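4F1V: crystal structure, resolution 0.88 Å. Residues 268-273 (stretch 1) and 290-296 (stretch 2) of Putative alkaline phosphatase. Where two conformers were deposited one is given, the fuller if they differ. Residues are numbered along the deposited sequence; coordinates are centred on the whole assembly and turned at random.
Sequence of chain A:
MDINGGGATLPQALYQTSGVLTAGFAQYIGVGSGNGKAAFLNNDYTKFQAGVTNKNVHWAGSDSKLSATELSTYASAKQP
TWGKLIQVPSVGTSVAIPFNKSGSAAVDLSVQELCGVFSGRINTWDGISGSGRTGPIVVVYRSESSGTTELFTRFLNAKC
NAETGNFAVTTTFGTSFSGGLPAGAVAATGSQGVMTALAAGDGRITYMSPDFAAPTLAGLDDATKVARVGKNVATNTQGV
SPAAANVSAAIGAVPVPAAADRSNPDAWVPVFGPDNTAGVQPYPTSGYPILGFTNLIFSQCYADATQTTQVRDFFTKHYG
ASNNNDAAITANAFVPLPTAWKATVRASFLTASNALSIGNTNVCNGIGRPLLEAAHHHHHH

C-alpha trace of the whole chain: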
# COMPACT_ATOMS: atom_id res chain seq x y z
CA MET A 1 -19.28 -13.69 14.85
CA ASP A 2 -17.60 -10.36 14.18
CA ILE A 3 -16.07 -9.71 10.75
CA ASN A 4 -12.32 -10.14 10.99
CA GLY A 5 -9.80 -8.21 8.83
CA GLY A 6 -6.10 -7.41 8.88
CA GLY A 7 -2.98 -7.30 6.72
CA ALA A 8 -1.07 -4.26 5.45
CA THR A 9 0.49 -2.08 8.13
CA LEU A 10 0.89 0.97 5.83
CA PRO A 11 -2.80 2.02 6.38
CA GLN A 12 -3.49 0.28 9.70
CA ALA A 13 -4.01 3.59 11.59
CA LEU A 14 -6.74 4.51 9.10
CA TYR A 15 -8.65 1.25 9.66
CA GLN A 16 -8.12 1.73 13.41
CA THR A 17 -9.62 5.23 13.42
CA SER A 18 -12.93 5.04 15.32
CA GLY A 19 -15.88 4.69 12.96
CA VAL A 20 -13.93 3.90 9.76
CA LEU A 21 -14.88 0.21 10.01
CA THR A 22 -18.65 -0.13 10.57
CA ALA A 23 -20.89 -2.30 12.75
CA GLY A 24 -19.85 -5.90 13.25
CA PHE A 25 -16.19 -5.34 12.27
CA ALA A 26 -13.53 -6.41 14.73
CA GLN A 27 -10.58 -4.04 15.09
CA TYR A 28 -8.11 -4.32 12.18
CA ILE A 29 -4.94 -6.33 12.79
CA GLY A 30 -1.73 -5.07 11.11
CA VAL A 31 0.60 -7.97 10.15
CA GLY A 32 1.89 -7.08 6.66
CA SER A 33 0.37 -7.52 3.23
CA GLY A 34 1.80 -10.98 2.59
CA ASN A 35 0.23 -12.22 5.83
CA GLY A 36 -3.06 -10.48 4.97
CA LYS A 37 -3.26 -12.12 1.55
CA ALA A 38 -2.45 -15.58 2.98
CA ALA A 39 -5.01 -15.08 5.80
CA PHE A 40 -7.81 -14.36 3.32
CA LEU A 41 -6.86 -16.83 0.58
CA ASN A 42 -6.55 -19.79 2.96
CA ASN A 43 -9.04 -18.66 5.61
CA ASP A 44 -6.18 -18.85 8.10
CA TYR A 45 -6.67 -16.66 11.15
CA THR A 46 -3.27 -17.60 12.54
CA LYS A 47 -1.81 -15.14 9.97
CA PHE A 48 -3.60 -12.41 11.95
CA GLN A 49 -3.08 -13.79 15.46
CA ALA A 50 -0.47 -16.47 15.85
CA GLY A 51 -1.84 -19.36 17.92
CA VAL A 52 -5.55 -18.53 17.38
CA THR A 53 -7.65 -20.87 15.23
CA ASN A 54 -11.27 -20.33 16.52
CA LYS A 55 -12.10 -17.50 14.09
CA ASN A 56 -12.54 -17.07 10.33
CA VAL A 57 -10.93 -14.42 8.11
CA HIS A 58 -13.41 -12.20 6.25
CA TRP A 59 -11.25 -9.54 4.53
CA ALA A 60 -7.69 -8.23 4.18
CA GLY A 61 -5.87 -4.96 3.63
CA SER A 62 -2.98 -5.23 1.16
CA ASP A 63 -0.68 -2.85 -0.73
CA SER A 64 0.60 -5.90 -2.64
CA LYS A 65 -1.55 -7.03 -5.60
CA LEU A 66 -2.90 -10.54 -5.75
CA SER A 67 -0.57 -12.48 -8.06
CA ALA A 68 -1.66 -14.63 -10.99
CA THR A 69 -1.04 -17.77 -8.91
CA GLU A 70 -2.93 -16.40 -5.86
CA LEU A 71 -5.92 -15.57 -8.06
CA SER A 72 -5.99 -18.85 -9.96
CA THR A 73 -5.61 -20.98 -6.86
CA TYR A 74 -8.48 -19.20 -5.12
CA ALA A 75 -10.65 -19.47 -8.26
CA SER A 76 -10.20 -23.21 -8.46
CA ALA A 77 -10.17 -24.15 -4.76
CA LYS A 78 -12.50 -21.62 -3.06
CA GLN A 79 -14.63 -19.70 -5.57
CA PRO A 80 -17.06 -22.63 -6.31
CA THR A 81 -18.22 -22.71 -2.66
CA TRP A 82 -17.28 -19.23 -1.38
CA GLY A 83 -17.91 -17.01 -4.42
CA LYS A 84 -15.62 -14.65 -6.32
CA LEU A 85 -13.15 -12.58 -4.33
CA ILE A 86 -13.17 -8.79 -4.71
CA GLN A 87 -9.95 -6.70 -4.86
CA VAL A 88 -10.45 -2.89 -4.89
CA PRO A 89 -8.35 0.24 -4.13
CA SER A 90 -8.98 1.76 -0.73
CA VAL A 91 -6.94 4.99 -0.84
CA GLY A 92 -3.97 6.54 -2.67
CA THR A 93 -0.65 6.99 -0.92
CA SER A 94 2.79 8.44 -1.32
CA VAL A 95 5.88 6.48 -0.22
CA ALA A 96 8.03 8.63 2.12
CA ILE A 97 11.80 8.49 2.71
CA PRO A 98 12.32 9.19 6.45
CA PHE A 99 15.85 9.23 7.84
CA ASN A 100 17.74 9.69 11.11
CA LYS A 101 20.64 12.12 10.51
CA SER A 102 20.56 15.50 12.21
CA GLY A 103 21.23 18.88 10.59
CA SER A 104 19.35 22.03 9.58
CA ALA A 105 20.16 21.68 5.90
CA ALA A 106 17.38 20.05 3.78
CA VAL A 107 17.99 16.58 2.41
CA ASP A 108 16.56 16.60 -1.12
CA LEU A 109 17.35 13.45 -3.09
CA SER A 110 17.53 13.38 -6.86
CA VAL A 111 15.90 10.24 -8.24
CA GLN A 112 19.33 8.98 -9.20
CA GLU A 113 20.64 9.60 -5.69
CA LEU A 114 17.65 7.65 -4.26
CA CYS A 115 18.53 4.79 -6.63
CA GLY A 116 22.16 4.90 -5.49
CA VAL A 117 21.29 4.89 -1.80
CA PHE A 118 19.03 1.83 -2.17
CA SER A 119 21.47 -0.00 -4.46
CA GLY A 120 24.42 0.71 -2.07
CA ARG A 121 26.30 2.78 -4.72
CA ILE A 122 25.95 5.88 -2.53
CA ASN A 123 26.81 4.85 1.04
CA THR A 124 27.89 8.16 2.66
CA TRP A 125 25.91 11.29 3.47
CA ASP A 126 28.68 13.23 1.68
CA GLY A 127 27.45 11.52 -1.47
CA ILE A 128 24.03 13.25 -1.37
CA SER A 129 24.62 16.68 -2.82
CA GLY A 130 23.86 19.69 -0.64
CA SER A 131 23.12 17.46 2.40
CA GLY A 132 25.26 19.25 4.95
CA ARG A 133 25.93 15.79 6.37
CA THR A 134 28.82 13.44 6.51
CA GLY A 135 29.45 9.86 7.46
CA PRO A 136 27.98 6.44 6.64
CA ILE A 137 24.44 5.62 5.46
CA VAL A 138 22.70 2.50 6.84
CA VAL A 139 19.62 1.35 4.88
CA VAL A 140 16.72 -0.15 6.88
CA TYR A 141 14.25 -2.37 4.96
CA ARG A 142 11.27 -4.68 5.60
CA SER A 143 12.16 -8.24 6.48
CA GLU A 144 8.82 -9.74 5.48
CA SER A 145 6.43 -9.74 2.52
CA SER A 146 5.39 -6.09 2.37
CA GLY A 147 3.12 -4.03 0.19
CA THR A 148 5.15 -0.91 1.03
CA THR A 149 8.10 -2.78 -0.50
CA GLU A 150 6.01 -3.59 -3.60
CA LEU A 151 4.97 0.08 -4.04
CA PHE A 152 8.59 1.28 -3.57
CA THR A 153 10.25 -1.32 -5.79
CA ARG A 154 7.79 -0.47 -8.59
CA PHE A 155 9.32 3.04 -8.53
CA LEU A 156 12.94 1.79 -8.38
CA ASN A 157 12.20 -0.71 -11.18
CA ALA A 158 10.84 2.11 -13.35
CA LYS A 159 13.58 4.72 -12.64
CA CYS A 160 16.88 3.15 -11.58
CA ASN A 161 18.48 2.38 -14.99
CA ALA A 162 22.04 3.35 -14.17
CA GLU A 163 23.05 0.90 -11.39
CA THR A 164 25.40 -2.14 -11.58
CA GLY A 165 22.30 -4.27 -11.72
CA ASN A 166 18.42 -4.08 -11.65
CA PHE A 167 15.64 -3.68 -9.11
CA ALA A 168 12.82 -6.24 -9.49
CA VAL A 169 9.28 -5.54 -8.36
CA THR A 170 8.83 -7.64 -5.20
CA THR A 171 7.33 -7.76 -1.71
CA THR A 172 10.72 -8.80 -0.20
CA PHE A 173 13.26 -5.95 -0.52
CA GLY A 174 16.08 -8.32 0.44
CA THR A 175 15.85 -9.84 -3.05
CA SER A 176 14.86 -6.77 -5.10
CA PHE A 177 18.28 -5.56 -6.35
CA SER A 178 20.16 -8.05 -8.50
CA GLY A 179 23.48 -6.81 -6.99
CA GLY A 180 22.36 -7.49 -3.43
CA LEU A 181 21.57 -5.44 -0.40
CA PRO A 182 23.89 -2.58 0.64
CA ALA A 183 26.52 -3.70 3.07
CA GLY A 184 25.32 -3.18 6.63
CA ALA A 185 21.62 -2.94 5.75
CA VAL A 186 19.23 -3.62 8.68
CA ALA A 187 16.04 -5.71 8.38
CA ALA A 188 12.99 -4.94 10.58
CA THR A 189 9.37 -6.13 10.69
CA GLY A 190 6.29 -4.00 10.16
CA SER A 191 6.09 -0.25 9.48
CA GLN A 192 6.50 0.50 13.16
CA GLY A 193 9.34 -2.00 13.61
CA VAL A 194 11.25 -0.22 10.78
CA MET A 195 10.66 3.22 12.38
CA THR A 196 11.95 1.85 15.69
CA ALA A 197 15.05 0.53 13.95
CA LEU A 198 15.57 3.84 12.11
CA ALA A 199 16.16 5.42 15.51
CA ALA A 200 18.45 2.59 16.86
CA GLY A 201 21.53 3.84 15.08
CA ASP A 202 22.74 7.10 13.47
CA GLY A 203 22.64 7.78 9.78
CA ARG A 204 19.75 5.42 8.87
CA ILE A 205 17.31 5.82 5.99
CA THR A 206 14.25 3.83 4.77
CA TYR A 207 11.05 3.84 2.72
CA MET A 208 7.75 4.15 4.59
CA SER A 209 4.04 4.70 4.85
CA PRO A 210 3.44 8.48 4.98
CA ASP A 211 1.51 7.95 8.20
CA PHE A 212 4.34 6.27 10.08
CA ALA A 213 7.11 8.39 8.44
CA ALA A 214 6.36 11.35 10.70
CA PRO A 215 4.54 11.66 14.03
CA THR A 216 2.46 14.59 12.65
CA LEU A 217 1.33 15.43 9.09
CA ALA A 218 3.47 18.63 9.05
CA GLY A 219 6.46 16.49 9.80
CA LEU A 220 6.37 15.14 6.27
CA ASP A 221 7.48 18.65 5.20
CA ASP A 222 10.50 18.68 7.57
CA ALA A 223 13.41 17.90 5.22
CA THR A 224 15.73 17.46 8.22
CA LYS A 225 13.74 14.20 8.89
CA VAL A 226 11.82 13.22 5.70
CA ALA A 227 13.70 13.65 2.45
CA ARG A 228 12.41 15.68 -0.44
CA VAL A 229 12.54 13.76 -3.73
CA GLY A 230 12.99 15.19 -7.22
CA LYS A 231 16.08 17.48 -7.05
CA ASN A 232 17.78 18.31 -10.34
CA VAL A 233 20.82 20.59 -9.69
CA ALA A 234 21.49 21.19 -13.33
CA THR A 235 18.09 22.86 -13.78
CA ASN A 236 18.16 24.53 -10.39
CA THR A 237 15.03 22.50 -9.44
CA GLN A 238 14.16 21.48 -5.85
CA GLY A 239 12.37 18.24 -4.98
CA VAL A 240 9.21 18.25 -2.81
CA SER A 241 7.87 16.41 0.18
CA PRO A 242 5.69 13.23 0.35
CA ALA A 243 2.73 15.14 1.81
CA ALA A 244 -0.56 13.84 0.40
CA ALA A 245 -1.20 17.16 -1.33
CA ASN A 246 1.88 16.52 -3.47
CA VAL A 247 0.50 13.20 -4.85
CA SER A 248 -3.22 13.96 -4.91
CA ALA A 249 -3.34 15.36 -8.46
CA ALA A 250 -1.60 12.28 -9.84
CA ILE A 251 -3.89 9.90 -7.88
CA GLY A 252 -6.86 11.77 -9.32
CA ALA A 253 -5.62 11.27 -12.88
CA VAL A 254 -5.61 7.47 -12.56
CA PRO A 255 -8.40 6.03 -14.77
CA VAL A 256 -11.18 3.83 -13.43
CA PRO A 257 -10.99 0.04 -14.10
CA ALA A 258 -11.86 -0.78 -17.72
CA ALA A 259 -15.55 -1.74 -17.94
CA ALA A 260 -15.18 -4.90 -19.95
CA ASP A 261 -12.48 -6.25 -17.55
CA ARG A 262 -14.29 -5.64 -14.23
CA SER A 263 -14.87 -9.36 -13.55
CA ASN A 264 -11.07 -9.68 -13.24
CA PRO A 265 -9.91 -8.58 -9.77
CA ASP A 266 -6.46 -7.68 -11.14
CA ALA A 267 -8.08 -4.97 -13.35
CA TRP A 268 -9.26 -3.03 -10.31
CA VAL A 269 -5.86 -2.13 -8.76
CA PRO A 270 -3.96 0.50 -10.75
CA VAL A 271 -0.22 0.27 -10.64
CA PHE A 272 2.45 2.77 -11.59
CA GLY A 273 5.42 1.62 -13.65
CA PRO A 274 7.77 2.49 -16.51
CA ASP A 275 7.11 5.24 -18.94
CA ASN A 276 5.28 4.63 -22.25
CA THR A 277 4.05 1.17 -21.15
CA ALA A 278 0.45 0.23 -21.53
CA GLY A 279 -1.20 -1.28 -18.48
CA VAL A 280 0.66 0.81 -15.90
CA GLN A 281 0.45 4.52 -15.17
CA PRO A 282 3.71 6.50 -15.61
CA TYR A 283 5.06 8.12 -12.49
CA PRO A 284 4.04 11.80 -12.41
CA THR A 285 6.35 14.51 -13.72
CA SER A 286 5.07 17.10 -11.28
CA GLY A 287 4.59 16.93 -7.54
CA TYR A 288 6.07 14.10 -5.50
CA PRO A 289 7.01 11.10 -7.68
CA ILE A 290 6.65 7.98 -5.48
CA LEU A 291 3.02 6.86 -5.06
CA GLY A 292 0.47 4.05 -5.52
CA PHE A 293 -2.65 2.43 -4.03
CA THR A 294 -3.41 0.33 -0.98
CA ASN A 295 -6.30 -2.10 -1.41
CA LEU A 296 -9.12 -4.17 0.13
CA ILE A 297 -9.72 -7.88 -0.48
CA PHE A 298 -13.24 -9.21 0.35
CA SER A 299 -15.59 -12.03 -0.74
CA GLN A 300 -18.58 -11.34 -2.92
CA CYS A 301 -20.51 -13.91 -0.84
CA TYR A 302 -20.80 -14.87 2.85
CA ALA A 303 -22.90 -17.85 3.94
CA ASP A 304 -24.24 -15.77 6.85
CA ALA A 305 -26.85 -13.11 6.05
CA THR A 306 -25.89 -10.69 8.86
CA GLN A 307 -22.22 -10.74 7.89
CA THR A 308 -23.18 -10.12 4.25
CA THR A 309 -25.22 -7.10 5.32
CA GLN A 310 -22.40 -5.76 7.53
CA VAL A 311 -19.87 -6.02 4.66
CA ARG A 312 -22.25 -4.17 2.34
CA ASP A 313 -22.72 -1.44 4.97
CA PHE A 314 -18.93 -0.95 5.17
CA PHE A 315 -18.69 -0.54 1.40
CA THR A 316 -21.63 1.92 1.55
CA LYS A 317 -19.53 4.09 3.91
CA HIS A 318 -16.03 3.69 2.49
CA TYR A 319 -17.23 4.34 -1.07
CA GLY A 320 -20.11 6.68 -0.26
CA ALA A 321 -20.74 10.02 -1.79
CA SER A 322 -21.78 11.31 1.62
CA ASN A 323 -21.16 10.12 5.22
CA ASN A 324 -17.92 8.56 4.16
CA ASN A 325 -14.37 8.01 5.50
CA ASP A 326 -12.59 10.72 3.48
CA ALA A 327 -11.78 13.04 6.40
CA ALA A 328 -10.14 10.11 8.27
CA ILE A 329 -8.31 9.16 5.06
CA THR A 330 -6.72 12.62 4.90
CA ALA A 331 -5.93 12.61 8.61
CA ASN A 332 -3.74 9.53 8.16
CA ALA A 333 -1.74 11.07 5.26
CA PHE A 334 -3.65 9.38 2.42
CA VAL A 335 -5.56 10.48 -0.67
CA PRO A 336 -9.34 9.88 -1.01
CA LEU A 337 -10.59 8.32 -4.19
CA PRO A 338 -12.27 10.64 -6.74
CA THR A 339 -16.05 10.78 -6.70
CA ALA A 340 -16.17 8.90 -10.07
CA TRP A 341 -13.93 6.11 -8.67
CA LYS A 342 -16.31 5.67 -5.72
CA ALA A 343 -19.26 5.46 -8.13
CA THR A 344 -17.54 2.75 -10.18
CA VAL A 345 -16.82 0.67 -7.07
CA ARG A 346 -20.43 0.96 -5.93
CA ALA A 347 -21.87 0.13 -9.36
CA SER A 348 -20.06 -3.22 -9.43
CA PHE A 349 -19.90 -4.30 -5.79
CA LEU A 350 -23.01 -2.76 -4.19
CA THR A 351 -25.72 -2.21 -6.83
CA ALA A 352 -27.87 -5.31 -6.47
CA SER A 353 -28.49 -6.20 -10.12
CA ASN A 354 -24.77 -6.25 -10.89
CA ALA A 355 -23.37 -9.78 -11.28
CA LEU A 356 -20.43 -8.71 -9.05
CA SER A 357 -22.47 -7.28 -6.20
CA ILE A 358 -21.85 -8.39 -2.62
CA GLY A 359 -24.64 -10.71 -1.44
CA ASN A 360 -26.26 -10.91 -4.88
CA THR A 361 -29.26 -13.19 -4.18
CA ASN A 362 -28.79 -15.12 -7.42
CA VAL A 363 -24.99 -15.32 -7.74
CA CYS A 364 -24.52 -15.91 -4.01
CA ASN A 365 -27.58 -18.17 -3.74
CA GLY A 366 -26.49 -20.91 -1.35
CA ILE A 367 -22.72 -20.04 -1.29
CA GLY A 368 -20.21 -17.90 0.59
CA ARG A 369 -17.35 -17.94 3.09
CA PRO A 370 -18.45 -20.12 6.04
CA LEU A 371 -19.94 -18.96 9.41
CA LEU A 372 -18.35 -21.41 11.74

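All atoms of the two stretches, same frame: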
# COMPACT_ATOMS: atom_id res chain seq x y z
N TRP A 268 -8.79 -4.06 -11.20
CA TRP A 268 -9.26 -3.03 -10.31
C TRP A 268 -8.16 -2.23 -9.62
O TRP A 268 -8.42 -1.16 -9.13
CB TRP A 268 -10.16 -3.67 -9.24
CG TRP A 268 -11.57 -3.90 -9.79
CD1 TRP A 268 -12.01 -5.00 -10.49
CD2 TRP A 268 -12.66 -2.99 -9.76
NE1 TRP A 268 -13.31 -4.81 -10.89
CE2 TRP A 268 -13.76 -3.60 -10.48
CE3 TRP A 268 -12.88 -1.72 -9.20
CZ2 TRP A 268 -15.01 -2.97 -10.60
CZ3 TRP A 268 -14.11 -1.09 -9.37
CH2 TRP A 268 -15.14 -1.72 -10.07
N VAL A 269 -6.96 -2.82 -9.50
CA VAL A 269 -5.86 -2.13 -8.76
C VAL A 269 -4.93 -1.48 -9.76
O VAL A 269 -4.16 -2.16 -10.46
CB VAL A 269 -5.06 -3.10 -7.86
CG1 VAL A 269 -3.90 -2.34 -7.21
CG2 VAL A 269 -5.99 -3.70 -6.82
N PRO A 270 -4.92 -0.14 -9.85
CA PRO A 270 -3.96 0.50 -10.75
C PRO A 270 -2.57 0.39 -10.17
O PRO A 270 -2.38 0.51 -8.96
CB PRO A 270 -4.38 2.00 -10.75
CG PRO A 270 -5.80 1.98 -10.16
CD PRO A 270 -5.78 0.83 -9.16
N VAL A 271 -1.58 0.19 -11.04
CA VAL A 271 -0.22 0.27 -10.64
C VAL A 271 0.52 1.27 -11.51
O VAL A 271 0.21 1.48 -12.68
CB VAL A 271 0.50 -1.07 -10.62
CG1 VAL A 271 -0.19 -2.04 -9.67
CG2 VAL A 271 0.67 -1.68 -11.99
N PHE A 272 1.50 1.93 -10.89
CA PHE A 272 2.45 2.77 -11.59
C PHE A 272 3.61 1.94 -12.07
O PHE A 272 3.87 0.81 -11.53
CB PHE A 272 2.89 3.96 -10.68
CG PHE A 272 1.79 4.93 -10.43
CD1 PHE A 272 0.86 4.71 -9.40
CD2 PHE A 272 1.65 6.06 -11.23
CE1 PHE A 272 -0.17 5.62 -9.21
CE2 PHE A 272 0.63 6.96 -11.02
CZ PHE A 272 -0.31 6.74 -10.01
N GLY A 273 4.35 2.41 -13.06
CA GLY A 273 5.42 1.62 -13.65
C GLY A 273 6.14 2.46 -14.68
O GLY A 273 6.05 3.68 -14.73
N ILE A 290 6.82 9.35 -5.91
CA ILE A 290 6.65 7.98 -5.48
C ILE A 290 5.30 7.77 -4.86
O ILE A 290 5.00 8.34 -3.77
CB ILE A 290 7.74 7.50 -4.48
CG1 ILE A 290 9.14 8.08 -4.81
CG2 ILE A 290 7.78 5.97 -4.48
CD1 ILE A 290 10.20 7.67 -3.82
N LEU A 291 4.42 6.99 -5.48
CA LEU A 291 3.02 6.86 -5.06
C LEU A 291 2.46 5.51 -5.54
O LEU A 291 3.04 4.82 -6.39
CB LEU A 291 2.16 8.04 -5.52
CG LEU A 291 1.66 8.00 -6.97
CD1 LEU A 291 0.87 9.27 -7.27
CD2 LEU A 291 2.76 7.84 -8.01
N GLY A 292 1.25 5.19 -5.04
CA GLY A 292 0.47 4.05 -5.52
C GLY A 292 -0.78 3.90 -4.70
O GLY A 292 -1.22 4.87 -4.06
N PHE A 293 -1.41 2.71 -4.75
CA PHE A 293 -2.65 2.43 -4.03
C PHE A 293 -2.44 1.35 -2.99
O PHE A 293 -1.63 0.43 -3.16
CB PHE A 293 -3.80 2.00 -4.99
CG PHE A 293 -4.23 3.13 -5.90
CD1 PHE A 293 -3.59 3.36 -7.11
CD2 PHE A 293 -5.22 3.99 -5.47
CE1 PHE A 293 -3.97 4.44 -7.90
CE2 PHE A 293 -5.59 5.07 -6.27
CZ PHE A 293 -4.99 5.28 -7.50
N THR A 294 -3.22 1.47 -1.91
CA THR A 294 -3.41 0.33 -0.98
C THR A 294 -4.87 -0.12 -1.10
O THR A 294 -5.74 0.71 -1.39
CB THR A 294 -3.00 0.71 0.44
OG1 THR A 294 -3.13 -0.44 1.28
CG2 THR A 294 -3.81 1.85 1.05
N ASN A 295 -5.10 -1.42 -0.91
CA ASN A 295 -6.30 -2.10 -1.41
C ASN A 295 -7.02 -2.90 -0.33
O ASN A 295 -6.48 -3.21 0.73
CB ASN A 295 -5.91 -3.05 -2.57
CG ASN A 295 -4.94 -2.35 -3.51
OD1 ASN A 295 -5.24 -1.24 -4.00
ND2 ASN A 295 -3.85 -2.97 -3.77
N LEU A 296 -8.28 -3.24 -0.67
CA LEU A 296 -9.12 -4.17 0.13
C LEU A 296 -9.29 -5.48 -0.66
O LEU A 296 -9.40 -5.47 -1.89
CB LEU A 296 -10.52 -3.60 0.30
CG LEU A 296 -10.68 -2.18 0.88
CD1 LEU A 296 -12.14 -1.78 0.99
CD2 LEU A 296 -9.97 -2.03 2.19
O HOH W 1 -0.64 0.65 -6.77

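How do the two backbones lie relative to each other? They run in nearly opposite directions: the line from Val269 to Phe272 and the line from Leu291 to Asn295 are 167° apart. Residues 291-296 form a strand that continues later in the chain, whereas most of the facing stretch is loop or turn. The two are not paired as neighbours in a sheet. The nearest alpha carbons across the contact, Pro270 CA and Phe293 CA, are 7.1 Å apart, and no direct hydrogen bond crosses between the stretches. That spacing leaves room for side chains and a water molecule, and the contact buries 339 Å² in all, counting both sides.

What links the backbones, if they do not bond directly? A single water bridges them. It donates a hydrogen bond to the carbonyl of Pro270, with the water oxygen 2.8 Å from Pro270 O, and accepts one from the amide of Phe293, with the water oxygen 3.0 Å from Phe293 N. Proline has no amide hydrogen to give, but its carbonyl remains a good acceptor, and the water lets it serve the strand amide across a gap too wide for a direct bond. This polar bridge sits at the point of closest backbone register, in surroundings that are otherwise largely apolar.

Which apolar side chains fill the space between the stretches? Phe272 and Phe293, both with chi1 in the m well, point toward the opposing stretch and are the residues most covered by it. Leu291 leaves its backbone sideways, but the end of its side chain comes nearer and lies over one face of the Phe272 ring. Its methyl CD2 is 3.6 Å from the centroid of that ring and only 3° off the normal, a well-centred CH-pi interaction in which the slightly positive methyl hydrogens meet the electron-rich face. Pro270 places its CD over one face of the Phe293 ring, and its closest side-chain approach is Pro270 CB to Phe293 CE1, 3.8 Å. The two aromatic rings also touch, Phe272 CE1 lying 4.2 Å from Phe293 CE1, but obliquely, so this is van der Waals packing. Each ring thus has an aliphatic neighbour from the other stretch over a face.

How do the remaining residues fit around this cluster? The Phe272 ring also passes close to the backbone of Gly292, with Phe272 CD1 4.0 Å from Gly292 CA. At the other end of the contact, Val269 packs against Asn295, whose CA-to-CB bond points toward the other stretch; the contact is one of shape, for the valine methyls offer nothing for an amide to bond. Alternation along the strand sorts its neighbours: Phe293 and Asn295 point toward the other stretch, while Thr294 between them points away and its hydroxyl is hydrogen-bonded elsewhere in the structure. Val271 likewise points away, between Pro270 and Phe272, which both point toward the strand.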